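Chitin-binding domain 3 protein (Micromonospora aurantiaca ATCC 27029, PDB 5OPF) is a copper-dependent lytic polysaccharide monooxygenase of the bacterial AA10 family that probably cleaves cellulose or chitin chains by oxidation. Local coordinates at residues G58-A63 against A110-V115; G72-T75 against Y80-L83; T174-S179 against Q183-C188. All blocks are in the same frame, centred on the assembly; numbering follows the deposited sequence.

Overall arrangement
Burial separates the three contacts. Contact 3 is core: all ten touching residues are buried, and its chemistry is that of a beta hairpin, with paired backbone bonds and a stacked aromatic pair. Contacts 1 and 2 are only partly buried and lack direct backbone pairing; contact 1 turns on a direct hydrogen bond plus a water, contact 2 on packing plus a water. Contacts 1 and 3 both reach one sheet, in which strands 110-118 and 169-178 are neighbours; their centres lie about 6 Å apart, and His60 of contact 1 is hydrogen-bonded to Tyr186 of contact 3. Contact 2 lies in the loops before and after the short helix 75-78, its centre about 14 Å from that of contact 3, which it meets where Gly72 packs on Tyr186.

Contact 1: residues G58-A63 against A110-V115; sequences GNHQGA and ADYIRV
His60 meets Tyr112 edge to edge: the hydroxyl of Tyr112 lies in the imidazole plane, and NE2 of His60 lies in the plane of the phenol ring. One face of the imidazole carries the carbonyl carbon of Gly58, near the ring's margin. One face of Tyr112 is covered by Arg114, whose NH2 stands 3.6 Å above the plane, over the ring centre. The guanidinium in turn has Tyr112 CE1 over one face and water 1 at its edge, in plane; the water donates to Gly58 O (2.6 Å) and accepts from Arg114 NH1 (2.9 Å). The imidazole and guanidinium planes stand 85° apart, and NH1 of Arg114 approaches CD2 of His60 to 4.0 Å. The bond between His60 NE2 and Tyr112 OH is 2.8 Å long and almost straight (171°). With CG of Tyr112 set between its backbone N and carbonyl carbon (chi1 48°), the ring lies against the Arg114 guanidinium and its hydroxyl reaches His60. The contact fastens the short helix 60-63, N-capped by Asn59, to strand 110-118. Both imidazole nitrogens are engaged, ND1 with Tyr186 OH, which fixes the ring's rotation; Arg114, held at NE by Gln139, would probably disfavour a second positive charge on His60.

Contact 2: residues G72-T75 against Y80-L83; sequences GGRT and YNAL
Asn81, the residue with most surface buried, lays its amide across the aliphatic part of Arg74. Its OD1 lies 3.2 Å from Arg74 CB and equally close to Arg74 CG, so the carbonyl oxygen fits tightly against two successive methylenes. Farther out, ND2 of Asn81 is 3.9 Å from Arg74 CD. The two side chains cross at about a right angle, and the amide plane is turned 72° from that of the guanidinium. Because the arginine chain is extended from CG to NE, it is the stem of Arg74 that packs on the amide, while the charged end continues past it; Gln68 also touches this side chain.

The two segments bracket helix 75-78, one leading into it and the other leaving it as a 3-10 turn. They belong to the long insertion between strands 2-6 and 97-104, which holds several helices and much loop and corresponds to the loop 2 region of these enzymes. Gly72, Gly73 and Arg74 all have positive phi, so the chain enters the helix through a left-handed turn; the 3-10 turn is closed by Leu83 N bonding to Tyr80 O (2.9 Å).

Tyr80 supplies the apolar half of the contact. It lies alongside Thr75, its ring directed as the Thr75 side chain is, with its CD2 4.0 Å from Thr75 CG2. That methyl sits between the backbone N and carbonyl carbon of Thr75 because OG1 is anti to the N (chi1 -165°), where it bonds to Phe52 O; the Tyr80 hydroxyl bonds to Asn47 O. Water 2 bridges the segments: it accepts from Tyr80 N (2.8 Å) and can reach Thr75 O (2.7 Å) and, less closely, Asn81 OD1 (3.3 Å), though with other neighbours it need not donate to both.

Contact 3: residues T174-S179 against Q183-C188; sequences TIWQAS and QSYYLC
The beta hairpin of strands 169-178 and 183-192 carries Tyr185, which completes the copper site with His1 and His108, and here Trp176 packs against it. The strands run antiparallel at 165°. Thr174 with Leu187 and Trp176 with Tyr185 form hydrogen-bonded pairs, and Ala178 N adds a bond to Gln183 O at 3.0 Å. With CG opposite the backbone N (chi1 173°), Trp176 lies beside Tyr185 in an offset stack, centroids 4.4 Å apart and planes at 28°. CE3 of Trp176 sits over one face of the phenol, 3.3 Å from Tyr185 CD1. The Tyr185 hydroxyl donates to Gln183 OE1 (2.6 Å), from well above the amide plane, and also bonds to His1 N. With an alanine at Tyr185, Trp176 would probably lose its stacking partner, Gln183 OE1 its hydroxyl donor and the copper site one of its three residues. On the sheet face of Ile175, Ser184 and Tyr186, Ile175 CG2 meets Tyr186 CE1 at 3.9 Å, and Ser184 OG bonds to Tyr186 OH. Cys188 is tied to Cys70 by a disulfide. Strands 110-118 and 52-54 flank the hairpin, and the face bearing Thr174, Trp176 and Leu187 packs on strand 97-104 of the second sheet.

Contact 1: residues G58-A63 against A110-V115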
ATOM      1  N   GLY A  58      10.506 -13.614  -6.096  1.00  9.27           N
ATOM      2  CA  GLY A  58      11.329 -12.433  -5.993  1.00 10.13           C
ATOM      3  C   GLY A  58      11.281 -11.509  -7.186  1.00  9.53           C
ATOM      4  O   GLY A  58      11.806 -10.388  -7.108  1.00 11.67           O
ATOM      5  N   ASN A  59      10.666 -11.917  -8.293  1.00  9.32           N
ATOM      6  CA  ASN A  59      10.647 -11.094  -9.501  1.00 10.11           C
ATOM      7  C   ASN A  59       9.411 -10.189  -9.517  1.00  9.50           C
ATOM      8  O   ASN A  59       8.501 -10.314 -10.343  1.00  9.67           O
ATOM      9  CB  ASN A  59      10.705 -11.974 -10.740  1.00 12.51           C
ATOM     10  CG  ASN A  59      10.778 -11.160 -12.004  1.00 16.40           C
ATOM     11  OD1 ASN A  59      11.071  -9.955 -11.959  1.00 16.27           O
ATOM     12  ND2 ASN A  59      10.501 -11.796 -13.139  1.00 22.30           N
ATOM     13  N   HIS A  60       9.408  -9.228  -8.590  1.00  8.46           N
ATOM     14  CA  HIS A  60       8.238  -8.369  -8.431  1.00  8.20           C
ATOM     15  C   HIS A  60       7.985  -7.543  -9.684  1.00  8.26           C
ATOM     16  O   HIS A  60       6.843  -7.438 -10.148  1.00  8.94           O
ATOM     17  CB  HIS A  60       8.398  -7.471  -7.200  1.00  7.46           C
ATOM     18  CG  HIS A  60       8.698  -8.239  -5.959  1.00  7.21           C
ATOM     19  ND1 HIS A  60       7.760  -9.038  -5.346  1.00  7.36           N
ATOM     20  CD2 HIS A  60       9.854  -8.407  -5.272  1.00  9.05           C
ATOM     21  CE1 HIS A  60       8.319  -9.640  -4.313  1.00  7.88           C
ATOM     22  NE2 HIS A  60       9.590  -9.283  -4.249  1.00  8.96           N
ATOM     23  N   GLN A  61       9.030  -6.953 -10.254  1.00  8.46           N
ATOM     24  CA  GLN A  61       8.814  -6.117 -11.430  1.00  8.82           C
ATOM     25  C   GLN A  61       8.369  -6.945 -12.625  1.00  9.33           C
ATOM     26  O   GLN A  61       7.609  -6.454 -13.469  1.00 12.28           O
ATOM     27  CB  GLN A  61      10.066  -5.311 -11.747  1.00  9.33           C
ATOM     28  CG  GLN A  61       9.850  -4.315 -12.854  1.00  9.91           C
ATOM     29  CD  GLN A  61      11.049  -3.436 -13.096  1.00 10.97           C
ATOM     30  OE1 GLN A  61      12.136  -3.683 -12.577  1.00 13.25           O
ATOM     31  NE2 GLN A  61      10.865  -2.406 -13.914  1.00 10.74           N
ATOM     32  N   GLY A  62       8.810  -8.199 -12.712  1.00  9.91           N
ATOM     33  CA  GLY A  62       8.355  -9.043 -13.802  1.00 11.55           C
ATOM     34  C   GLY A  62       6.884  -9.388 -13.685  1.00 12.21           C
ATOM     35  O   GLY A  62       6.184  -9.518 -14.700  1.00 17.35           O
ATOM     36  N   ALA A  63       6.391  -9.533 -12.464  1.00  9.57           N
ATOM     37  CA  ALA A  63       5.010  -9.932 -12.231  1.00  9.88           C
ATOM     38  C   ALA A  63       4.025  -8.772 -12.258  1.00 11.58           C
ATOM     39  O   ALA A  63       2.813  -9.013 -12.347  1.00 12.89           O
ATOM     40  CB  ALA A  63       4.898 -10.636 -10.879  1.00 11.67           C
ATOM     41  N   ALA A 110       8.828 -11.592   7.971  1.00  7.20           N
ATOM     42  CA  ALA A 110       9.214 -11.069   6.668  1.00  6.84           C
ATOM     43  C   ALA A 110      10.583 -11.589   6.250  1.00  6.97           C
ATOM     44  O   ALA A 110      11.531 -11.597   7.046  1.00  7.62           O
ATOM     45  CB  ALA A 110       9.284  -9.532   6.679  1.00  7.55           C
ATOM     46  N   ASP A 111      10.699 -11.968   4.977  1.00  6.89           N
ATOM     47  CA  ASP A 111      12.017 -12.132   4.372  1.00  7.01           C
ATOM     48  C   ASP A 111      12.643 -10.766   4.132  1.00  7.15           C
ATOM     49  O   ASP A 111      13.869 -10.599   4.249  1.00  7.94           O
ATOM     50  CB  ASP A 111      11.917 -12.895   3.042  1.00  7.21           C
ATOM     51  CG  ASP A 111      11.518 -14.351   3.196  1.00  9.13           C
ATOM     52  OD1 ASP A 111      11.353 -14.862   4.324  1.00  8.48           O
ATOM     53  OD2 ASP A 111      11.422 -15.018   2.143  1.00 10.38           O
ATOM     54  N   TYR A 112      11.807  -9.784   3.802  1.00  6.57           N
ATOM     55  CA  TYR A 112      12.189  -8.384   3.669  1.00  6.70           C
ATOM     56  C   TYR A 112      10.911  -7.574   3.536  1.00  6.63           C
ATOM     57  O   TYR A 112       9.855  -8.104   3.163  1.00  6.63           O
ATOM     58  CB  TYR A 112      13.108  -8.121   2.458  1.00  7.41           C
ATOM     59  CG  TYR A 112      12.648  -8.724   1.149  1.00  7.57           C
ATOM     60  CD1 TYR A 112      11.767  -8.056   0.305  1.00  7.44           C
ATOM     61  CD2 TYR A 112      13.115  -9.958   0.740  1.00  7.33           C
ATOM     62  CE1 TYR A 112      11.350  -8.618  -0.904  1.00  7.76           C
ATOM     63  CE2 TYR A 112      12.719 -10.519  -0.458  1.00  8.35           C
ATOM     64  CZ  TYR A 112      11.831  -9.844  -1.286  1.00  8.02           C
ATOM     65  OH  TYR A 112      11.436 -10.420  -2.483  1.00 10.23           O
ATOM     66  N   ILE A 113      11.014  -6.285   3.856  1.00  6.35           N
ATOM     67  CA  ILE A 113      10.003  -5.295   3.496  1.00  6.47           C
ATOM     68  C   ILE A 113      10.741  -4.121   2.876  1.00  5.37           C
ATOM     69  O   ILE A 113      11.674  -3.588   3.488  1.00  7.69           O
ATOM     70  CB  ILE A 113       9.154  -4.829   4.699  1.00  6.97           C
ATOM     71  CG1 ILE A 113       8.413  -6.003   5.338  1.00  7.34           C
ATOM     72  CG2 ILE A 113       8.147  -3.761   4.238  1.00  7.89           C
ATOM     73  CD1 ILE A 113       7.565  -5.639   6.553  1.00  8.82           C
ATOM     74  N   ARG A 114      10.343  -3.742   1.664  1.00  5.19           N
ATOM     75  CA  ARG A 114      10.972  -2.661   0.920  1.00  5.64           C
ATOM     76  C   ARG A 114       9.992  -1.503   0.810  1.00  4.94           C
ATOM     77  O   ARG A 114       8.812  -1.706   0.512  1.00  6.13           O
ATOM     78  CB  ARG A 114      11.381  -3.136  -0.474  1.00  5.63           C
ATOM     79  CG  ARG A 114      12.507  -4.138  -0.440  1.00  6.69           C
ATOM     80  CD  ARG A 114      12.764  -4.825  -1.778  1.00  7.77           C
ATOM     81  NE  ARG A 114      13.762  -5.878  -1.611  1.00  8.04           N
ATOM     82  CZ  ARG A 114      13.920  -6.917  -2.423  1.00  7.91           C
ATOM     83  NH1 ARG A 114      13.181  -7.047  -3.514  1.00  8.52           N
ATOM     84  NH2 ARG A 114      14.821  -7.838  -2.125  1.00  9.64           N
ATOM     85  N   VAL A 115      10.490  -0.290   1.043  1.00  5.60           N
ATOM     86  CA  VAL A 115       9.702   0.937   0.955  1.00  5.29           C
ATOM     87  C   VAL A 115      10.281   1.814  -0.149  1.00  5.14           C
ATOM     88  O   VAL A 115      11.454   2.215  -0.090  1.00  6.04           O
ATOM     89  CB  VAL A 115       9.668   1.693   2.293  1.00  6.05           C
ATOM     90  CG1 VAL A 115       8.895   3.015   2.161  1.00  6.86           C
ATOM     91  CG2 VAL A 115       9.072   0.829   3.393  1.00  6.89           C
TER
HETATM   92  O   HOH W   1      13.482  -9.121  -5.498  1.00 17.93           O

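Contact 2: residues G72-T75 against Y80-L83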
ATOM      1  N   GLY A  72      -1.368  -4.937  -7.275  1.00  6.93           N
ATOM      2  CA  GLY A  72      -0.533  -6.131  -7.244  1.00  7.29           C
ATOM      3  C   GLY A  72      -0.540  -6.888  -8.556  1.00  6.85           C
ATOM      4  O   GLY A  72      -0.514  -8.125  -8.551  1.00  8.17           O
ATOM      5  N   GLY A  73      -0.570  -6.180  -9.682  1.00  7.42           N
ATOM      6  CA  GLY A  73      -0.654  -6.852 -10.966  1.00  7.69           C
ATOM      7  C   GLY A  73      -2.014  -7.473 -11.200  1.00  7.08           C
ATOM      8  O   GLY A  73      -2.108  -8.563 -11.781  1.00  7.88           O
ATOM      9  N   ARG A  74      -3.079  -6.788 -10.779  1.00  6.91           N
ATOM     10  CA  ARG A  74      -4.444  -7.289 -10.922  1.00  7.15           C
ATOM     11  C   ARG A  74      -4.584  -8.672 -10.293  1.00  7.71           C
ATOM     12  O   ARG A  74      -5.255  -9.559 -10.818  1.00  8.85           O
ATOM     13  CB  ARG A  74      -4.916  -7.257 -12.379  1.00  7.20           C
ATOM     14  CG  ARG A  74      -4.821  -5.853 -12.962  1.00  8.64           C
ATOM     15  CD  ARG A  74      -5.472  -5.723 -14.331  1.00  8.64           C
ATOM     16  NE  ARG A  74      -5.157  -4.419 -14.889  1.00  8.35           N
ATOM     17  CZ  ARG A  74      -4.685  -4.192 -16.108  1.00  7.95           C
ATOM     18  NH1 ARG A  74      -4.544  -5.178 -16.981  1.00  9.45           N
ATOM     19  NH2 ARG A  74      -4.343  -2.960 -16.449  1.00  8.27           N
ATOM     20  N   THR A  75      -3.980  -8.824  -9.119  1.00  7.13           N
ATOM     21  CA  THR A  75      -3.997 -10.088  -8.407  1.00  7.26           C
ATOM     22  C   THR A  75      -5.420 -10.506  -8.033  1.00  8.24           C
ATOM     23  O   THR A  75      -6.349  -9.698  -7.960  1.00  8.52           O
ATOM     24  CB  THR A  75      -3.097 -10.015  -7.171  1.00  8.31           C
ATOM     25  OG1 THR A  75      -2.855 -11.345  -6.712  1.00  8.07           O
ATOM     26  CG2 THR A  75      -3.699  -9.153  -6.038  1.00  8.55           C
ATOM     27  N   TYR A  80      -8.617  -6.003  -6.659  1.00  6.84           N
ATOM     28  CA  TYR A  80      -8.067  -4.710  -6.263  1.00  6.98           C
ATOM     29  C   TYR A  80      -7.821  -3.764  -7.444  1.00  6.36           C
ATOM     30  O   TYR A  80      -7.145  -2.737  -7.271  1.00  6.31           O
ATOM     31  CB  TYR A  80      -6.768  -4.917  -5.457  1.00  7.06           C
ATOM     32  CG  TYR A  80      -6.943  -5.811  -4.242  1.00  6.94           C
ATOM     33  CD1 TYR A  80      -7.356  -5.295  -3.019  1.00  6.35           C
ATOM     34  CD2 TYR A  80      -6.690  -7.169  -4.318  1.00  7.00           C
ATOM     35  CE1 TYR A  80      -7.527  -6.110  -1.910  1.00  6.59           C
ATOM     36  CE2 TYR A  80      -6.846  -7.997  -3.218  1.00  7.36           C
ATOM     37  CZ  TYR A  80      -7.274  -7.461  -2.014  1.00  6.87           C
ATOM     38  OH  TYR A  80      -7.431  -8.294  -0.923  1.00  8.22           O
ATOM     39  N   ASN A  81      -8.392  -4.052  -8.619  1.00  6.68           N
ATOM     40  CA  ASN A  81      -8.096  -3.270  -9.818  1.00  6.83           C
ATOM     41  C   ASN A  81      -8.413  -1.789  -9.652  1.00  7.05           C
ATOM     42  O   ASN A  81      -7.734  -0.941 -10.243  1.00  7.28           O
ATOM     43  CB  ASN A  81      -8.877  -3.818 -11.010  1.00  8.02           C
ATOM     44  CG  ASN A  81      -8.320  -5.126 -11.533  1.00  7.64           C
ATOM     45  OD1 ASN A  81      -7.373  -5.679 -10.987  1.00  8.98           O
ATOM     46  ND2 ASN A  81      -8.920  -5.628 -12.603  1.00  9.70           N
ATOM     47  N   ALA A  82      -9.471  -1.453  -8.909  1.00  7.15           N
ATOM     48  CA  ALA A  82      -9.846  -0.050  -8.757  1.00  6.82           C
ATOM     49  C   ALA A  82      -8.808   0.765  -7.992  1.00  6.44           C
ATOM     50  O   ALA A  82      -8.852   2.004  -8.038  1.00  6.50           O
ATOM     51  CB  ALA A  82     -11.208   0.074  -8.084  1.00  8.19           C
ATOM     52  N   LEU A  83      -7.860   0.114  -7.315  1.00  5.95           N
ATOM     53  CA  LEU A  83      -6.783   0.856  -6.673  1.00  6.04           C
ATOM     54  C   LEU A  83      -5.780   1.400  -7.680  1.00  5.86           C
ATOM     55  O   LEU A  83      -4.928   2.212  -7.292  1.00  6.87           O
ATOM     56  CB  LEU A  83      -6.083  -0.013  -5.620  1.00  6.40           C
ATOM     57  CG  LEU A  83      -6.991  -0.660  -4.570  1.00  6.85           C
ATOM     58  CD1 LEU A  83      -6.100  -1.346  -3.550  1.00  7.62           C
ATOM     59  CD2 LEU A  83      -7.926   0.356  -3.917  1.00  7.71           C
TER
HETATM   60  O   HOH W   2      -6.434  -6.971  -8.141  1.00 10.28           O

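Contact 3: residues T174-S179 against Q183-C188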
ATOM      1  N   THR A 174       5.078  -0.118  -0.801  1.00  4.76           N
ATOM      2  CA  THR A 174       5.689  -1.030   0.154  1.00  4.84           C
ATOM      3  C   THR A 174       5.458  -2.461  -0.326  1.00  4.94           C
ATOM      4  O   THR A 174       4.314  -2.857  -0.617  1.00  5.66           O
ATOM      5  CB  THR A 174       5.113  -0.809   1.566  1.00  5.02           C
ATOM      6  OG1 THR A 174       5.363   0.539   1.994  1.00  5.48           O
ATOM      7  CG2 THR A 174       5.750  -1.750   2.571  1.00  5.43           C
ATOM      8  N   ILE A 175       6.536  -3.238  -0.379  1.00  5.04           N
ATOM      9  CA  ILE A 175       6.503  -4.647  -0.771  1.00  5.16           C
ATOM     10  C   ILE A 175       6.902  -5.475   0.443  1.00  5.25           C
ATOM     11  O   ILE A 175       8.006  -5.315   0.977  1.00  5.48           O
ATOM     12  CB  ILE A 175       7.456  -4.946  -1.943  1.00  5.35           C
ATOM     13  CG1 ILE A 175       7.124  -4.060  -3.145  1.00  6.86           C
ATOM     14  CG2 ILE A 175       7.391  -6.456  -2.305  1.00  7.04           C
ATOM     15  CD1 ILE A 175       8.031  -4.274  -4.348  1.00  8.34           C
ATOM     16  N   TRP A 176       6.010  -6.358   0.882  1.00  5.24           N
ATOM     17  CA  TRP A 176       6.276  -7.299   1.964  1.00  5.94           C
ATOM     18  C   TRP A 176       6.405  -8.700   1.381  1.00  5.54           C
ATOM     19  O   TRP A 176       5.442  -9.228   0.814  1.00  6.16           O
ATOM     20  CB  TRP A 176       5.115  -7.286   2.951  1.00  5.92           C
ATOM     21  CG  TRP A 176       5.137  -8.315   4.070  1.00  5.99           C
ATOM     22  CD1 TRP A 176       6.222  -8.896   4.684  1.00  5.62           C
ATOM     23  CD2 TRP A 176       3.981  -8.820   4.743  1.00  5.77           C
ATOM     24  NE1 TRP A 176       5.791  -9.733   5.701  1.00  5.94           N
ATOM     25  CE2 TRP A 176       4.421  -9.699   5.748  1.00  5.76           C
ATOM     26  CE3 TRP A 176       2.612  -8.626   4.574  1.00  6.00           C
ATOM     27  CZ2 TRP A 176       3.536 -10.351   6.602  1.00  7.03           C
ATOM     28  CZ3 TRP A 176       1.739  -9.283   5.410  1.00  6.71           C
ATOM     29  CH2 TRP A 176       2.205 -10.126   6.417  1.00  6.89           C
ATOM     30  N   GLN A 177       7.580  -9.314   1.524  1.00  5.76           N
ATOM     31  CA  GLN A 177       7.766 -10.726   1.207  1.00  6.00           C
ATOM     32  C   GLN A 177       7.616 -11.478   2.524  1.00  6.08           C
ATOM     33  O   GLN A 177       8.470 -11.365   3.406  1.00  6.38           O
ATOM     34  CB  GLN A 177       9.143 -10.959   0.586  1.00  6.56           C
ATOM     35  CG  GLN A 177       9.421 -12.414   0.225  1.00  7.10           C
ATOM     36  CD  GLN A 177       8.608 -12.906  -0.954  1.00  6.68           C
ATOM     37  OE1 GLN A 177       8.308 -12.154  -1.865  1.00  7.52           O
ATOM     38  NE2 GLN A 177       8.281 -14.185  -0.958  1.00  8.18           N
ATOM     39  N   ALA A 178       6.520 -12.208   2.680  1.00  6.08           N
ATOM     40  CA  ALA A 178       6.251 -12.931   3.916  1.00  6.39           C
ATOM     41  C   ALA A 178       7.125 -14.183   3.990  1.00  6.50           C
ATOM     42  O   ALA A 178       7.622 -14.677   2.972  1.00  8.68           O
ATOM     43  CB  ALA A 178       4.776 -13.296   3.988  1.00  7.14           C
ATOM     44  N   SER A 179       7.329 -14.693   5.208  1.00  7.00           N
ATOM     45  CA  SER A 179       8.303 -15.770   5.423  1.00  7.61           C
ATOM     46  C   SER A 179       7.719 -17.182   5.457  1.00  8.03           C
ATOM     47  O   SER A 179       8.493 -18.150   5.431  1.00  9.24           O
ATOM     48  CB  SER A 179       9.100 -15.537   6.716  1.00  7.11           C
ATOM     49  OG  SER A 179       9.873 -14.356   6.617  1.00  8.00           O
ATOM     50  N   GLN A 183       4.815 -15.599  -0.773  1.00  6.91           N
ATOM     51  CA  GLN A 183       3.620 -14.774  -0.800  1.00  6.90           C
ATOM     52  C   GLN A 183       4.075 -13.344  -0.574  1.00  6.73           C
ATOM     53  O   GLN A 183       4.799 -13.074   0.392  1.00  7.57           O
ATOM     54  CB  GLN A 183       2.669 -15.207   0.316  1.00  7.28           C
ATOM     55  CG  GLN A 183       1.329 -14.500   0.325  1.00  8.11           C
ATOM     56  CD  GLN A 183       0.516 -14.846   1.560  1.00  8.67           C
ATOM     57  OE1 GLN A 183       0.841 -14.418   2.657  1.00  9.15           O
ATOM     58  NE2 GLN A 183      -0.527 -15.643   1.389  1.00 10.88           N
ATOM     59  N   SER A 184       3.691 -12.458  -1.482  1.00  6.20           N
ATOM     60  CA  SER A 184       4.169 -11.085  -1.482  1.00  6.28           C
ATOM     61  C   SER A 184       3.001 -10.115  -1.585  1.00  5.74           C
ATOM     62  O   SER A 184       2.049 -10.344  -2.335  1.00  6.36           O
ATOM     63  CB  SER A 184       5.157 -10.897  -2.643  1.00  6.62           C
ATOM     64  OG  SER A 184       4.667 -11.455  -3.852  1.00  7.51           O
ATOM     65  N   TYR A 185       3.100  -9.014  -0.837  1.00  5.49           N
ATOM     66  CA  TYR A 185       2.042  -8.024  -0.724  1.00  5.70           C
ATOM     67  C   TYR A 185       2.526  -6.682  -1.264  1.00  5.81           C
ATOM     68  O   TYR A 185       3.693  -6.314  -1.089  1.00  6.03           O
ATOM     69  CB  TYR A 185       1.631  -7.828   0.741  1.00  6.03           C
ATOM     70  CG  TYR A 185       1.050  -9.040   1.435  1.00  6.24           C
ATOM     71  CD1 TYR A 185       1.830 -10.156   1.720  1.00  6.64           C
ATOM     72  CD2 TYR A 185      -0.281  -9.057   1.865  1.00  7.08           C
ATOM     73  CE1 TYR A 185       1.302 -11.251   2.398  1.00  6.89           C
ATOM     74  CE2 TYR A 185      -0.814 -10.147   2.533  1.00  8.22           C
ATOM     75  CZ  TYR A 185      -0.026 -11.246   2.791  1.00  6.94           C
ATOM     76  OH  TYR A 185      -0.565 -12.328   3.461  1.00  8.90           O
ATOM     77  N   TYR A 186       1.603  -5.928  -1.872  1.00  5.22           N
ATOM     78  CA  TYR A 186       1.935  -4.742  -2.660  1.00  5.49           C
ATOM     79  C   TYR A 186       1.028  -3.596  -2.229  1.00  5.05           C
ATOM     80  O   TYR A 186      -0.164  -3.592  -2.555  1.00  5.90           O
ATOM     81  CB  TYR A 186       1.761  -5.046  -4.152  1.00  6.09           C
ATOM     82  CG  TYR A 186       2.646  -6.195  -4.568  1.00  6.34           C
ATOM     83  CD1 TYR A 186       3.978  -5.981  -4.891  1.00  6.81           C
ATOM     84  CD2 TYR A 186       2.163  -7.494  -4.607  1.00  6.50           C
ATOM     85  CE1 TYR A 186       4.818  -7.045  -5.224  1.00  6.77           C
ATOM     86  CE2 TYR A 186       2.982  -8.559  -4.946  1.00  6.18           C
ATOM     87  CZ  TYR A 186       4.310  -8.336  -5.253  1.00  6.91           C
ATOM     88  OH  TYR A 186       5.104  -9.413  -5.596  1.00  7.05           O
ATOM     89  N   LEU A 187       1.573  -2.641  -1.470  1.00  5.21           N
ATOM     90  CA  LEU A 187       0.761  -1.613  -0.816  1.00  5.23           C
ATOM     91  C   LEU A 187       1.140  -0.214  -1.287  1.00  5.12           C
ATOM     92  O   LEU A 187       2.229   0.283  -0.966  1.00  5.62           O
ATOM     93  CB  LEU A 187       0.926  -1.678   0.700  1.00  6.08           C
ATOM     94  CG  LEU A 187       0.529  -2.953   1.442  1.00  7.83           C
ATOM     95  CD1 LEU A 187      -0.797  -3.505   0.946  1.00 11.16           C
ATOM     96  CD2 LEU A 187       1.651  -4.000   1.357  1.00 11.15           C
ATOM     97  N   CYS A 188       0.222   0.454  -1.991  1.00  4.81           N
ATOM     98  CA  CYS A 188       0.364   1.879  -2.300  1.00  5.39           C
ATOM     99  C   CYS A 188      -0.254   2.701  -1.188  1.00  4.63           C
ATOM    100  O   CYS A 188      -1.388   2.418  -0.787  1.00  5.38           O
ATOM    101  CB  CYS A 188      -0.375   2.225  -3.592  1.00  6.08           C
ATOM    102  SG  CYS A 188       0.399   1.590  -5.064  1.00  6.30           S
TER
HETATM  103  O   HOH W   3       2.920   1.838   1.339  1.00  6.32           O